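Beta-lactamase (PDB 4WHI) is a predicted beta-lactamase-like, penicillin-binding protein of Mycobacterium tuberculosis whose C-terminal domain, an antiparallel beta structure, has no established function of its own. Local coordinates at residues T62-L67 with G75-A80. Numbering follows the deposited sequence.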
loop_
_atom_site.group_PDB
_atom_site.type_symbol
_atom_site.label_atom_id
_atom_site.label_comp_id
_atom_site.label_asym_id
_atom_site.label_seq_id
_atom_site.Cartn_x
_atom_site.Cartn_y
_atom_site.Cartn_z
ATOM N N THR A 62 -0.477 -8.370 -2.237
ATOM C CA THR A 62 0.460 -7.412 -1.673
ATOM C C THR A 62 0.889 -6.412 -2.743
ATOM O O THR A 62 1.211 -6.787 -3.865
ATOM C CB THR A 62 1.690 -8.128 -1.074
ATOM O OG1 THR A 62 1.258 -8.998 -0.019
ATOM C CG2 THR A 62 2.703 -7.123 -0.508
ATOM N N PHE A 63 0.851 -5.135 -2.368
ATOM C CA PHE A 63 1.296 -4.021 -3.179
ATOM C C PHE A 63 2.389 -3.283 -2.412
ATOM O O PHE A 63 2.627 -3.546 -1.225
ATOM C CB PHE A 63 0.119 -3.066 -3.444
ATOM C CG PHE A 63 -0.961 -3.655 -4.305
ATOM C CD1 PHE A 63 -1.863 -4.575 -3.779
ATOM C CD2 PHE A 63 -1.087 -3.289 -5.644
ATOM C CE1 PHE A 63 -2.858 -5.121 -4.572
ATOM C CE2 PHE A 63 -2.091 -3.839 -6.439
ATOM C CZ PHE A 63 -2.969 -4.754 -5.899
ATOM N N THR A 64 3.066 -2.363 -3.086
ATOM C CA THR A 64 4.013 -1.492 -2.409
ATOM C C THR A 64 3.769 -0.040 -2.770
ATOM O O THR A 64 3.143 0.278 -3.791
ATOM C CB THR A 64 5.479 -1.842 -2.739
ATOM O OG1 THR A 64 5.697 -1.707 -4.141
ATOM C CG2 THR A 64 5.858 -3.268 -2.272
ATOM N N PHE A 65 4.269 0.839 -1.913
ATOM C CA PHE A 65 4.359 2.246 -2.236
ATOM C C PHE A 65 5.747 2.762 -1.861
ATOM O O PHE A 65 6.494 2.107 -1.117
ATOM C CB PHE A 65 3.238 3.051 -1.574
ATOM C CG PHE A 65 3.200 2.955 -0.073
ATOM C CD1 PHE A 65 2.599 1.872 0.560
ATOM C CD2 PHE A 65 3.721 3.974 0.714
ATOM C CE1 PHE A 65 2.552 1.789 1.941
ATOM C CE2 PHE A 65 3.671 3.897 2.098
ATOM C CZ PHE A 65 3.086 2.805 2.712
ATOM N N THR A 66 6.102 3.915 -2.411
ATOM C CA THR A 66 7.409 4.519 -2.154
ATOM C C THR A 66 7.218 5.759 -1.288
ATOM O O THR A 66 6.320 6.567 -1.532
ATOM C CB THR A 66 8.151 4.866 -3.462
ATOM O OG1 THR A 66 7.284 5.597 -4.337
ATOM C CG2 THR A 66 8.611 3.594 -4.178
ATOM N N LEU A 67 8.067 5.900 -0.273
ATOM C CA LEU A 67 7.897 6.946 0.721
ATOM C C LEU A 67 8.208 8.321 0.135
ATOM O O LEU A 67 8.971 8.443 -0.821
ATOM C CB LEU A 67 8.754 6.654 1.956
ATOM C CG LEU A 67 8.436 5.324 2.661
ATOM C CD1 LEU A 67 9.262 5.184 3.933
ATOM C CD2 LEU A 67 6.952 5.203 2.973
ATOM N N GLY A 75 11.632 7.277 -1.165
ATOM C CA GLY A 75 11.836 6.286 -2.202
ATOM C C GLY A 75 12.012 4.873 -1.699
ATOM O O GLY A 75 12.091 3.950 -2.501
ATOM N N SER A 76 12.086 4.679 -0.384
ATOM C CA SER A 76 12.113 3.324 0.145
ATOM C C SER A 76 10.744 2.673 -0.077
ATOM O O SER A 76 9.707 3.346 -0.096
ATOM C CB SER A 76 12.559 3.283 1.615
ATOM O OG SER A 76 11.728 4.055 2.443
ATOM N N ILE A 77 10.770 1.363 -0.276
ATOM C CA ILE A 77 9.597 0.584 -0.649
ATOM C C ILE A 77 8.941 0.056 0.626
ATOM O O ILE A 77 9.609 -0.482 1.513
ATOM C CB ILE A 77 9.993 -0.552 -1.625
ATOM C CG1 ILE A 77 10.490 0.063 -2.940
ATOM C CG2 ILE A 77 8.821 -1.472 -1.909
ATOM C CD1 ILE A 77 11.020 -0.929 -3.956
ATOM N N SER A 78 7.627 0.228 0.716
ATOM C CA SER A 78 6.865 -0.154 1.900
ATOM C C SER A 78 5.684 -1.022 1.469
ATOM O O SER A 78 5.032 -0.719 0.474
ATOM C CB SER A 78 6.373 1.102 2.610
ATOM O OG SER A 78 5.771 0.790 3.844
ATOM N N LYS A 79 5.432 -2.109 2.195
ATOM C CA LYS A 79 4.374 -3.060 1.820
ATOM C C LYS A 79 2.984 -2.712 2.338
ATOM O O LYS A 79 2.806 -2.286 3.485
ATOM C CB LYS A 79 4.715 -4.489 2.272
ATOM C CG LYS A 79 5.780 -5.173 1.435
ATOM C CD LYS A 79 5.859 -6.655 1.762
ATOM C CE LYS A 79 7.269 -7.193 1.581
ATOM N NZ LYS A 79 7.872 -6.789 0.282
ATOM N N ALA A 80 2.009 -2.950 1.462
ATOM C CA ALA A 80 0.590 -2.839 1.759
ATOM C C ALA A 80 -0.064 -4.169 1.413
ATOM O O ALA A 80 -0.207 -4.510 0.238
ATOM C CB ALA A 80 -0.027 -1.718 0.946
#
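Phe65 lays its ring across Ser78, its partner in a hydrogen-bonded antiparallel pair. Its chi1 of 59° sets CG between the backbone N and the carbonyl carbon. The end of the side chain comes nearer the partner strand, where Ser78 CB lies over one ring face in a CH-pi contact, 3.9 Å from the centroid of the Phe65 ring and displaced toward the CZ rim. A small residue suits this place, since a serine lets the ring lie close to the backbone. The backbones are joined by two bonds: Phe65 N donates to Ser78 O at 3.0 Å, and Ser78 N to Phe65 O at 2.9 Å. Ala80 faces the same side; its CB lies at the edge of the Phe65 ring, 4.5 Å from CD1, and its short side chain fits the buried core. Its backbone pairs with Phe63, the bond from Phe63 N to Ala80 O being almost straight (179°). On the other sheet face, the beta-branched Thr64 and Ile77, well suited to extended strands, pack tightly, with Ile77 CG2 3.5 Å from Thr64 CB. Leu67 and Gly75 close the pairing at the two ends of the connecting loop, Gly75 N donating to Leu67 O; the positive phi of Gly75 favours glycine. The two strands form a beta hairpin within a meandering antiparallel sheet: 51-59 flanks 62-66, and 86-89 flanks 77-83. Phe63, Phe65 and Ala80 all pack on Leu55 of strand 51-59, while Ala80 also meets Leu87 and Leu89 of strand 86-89.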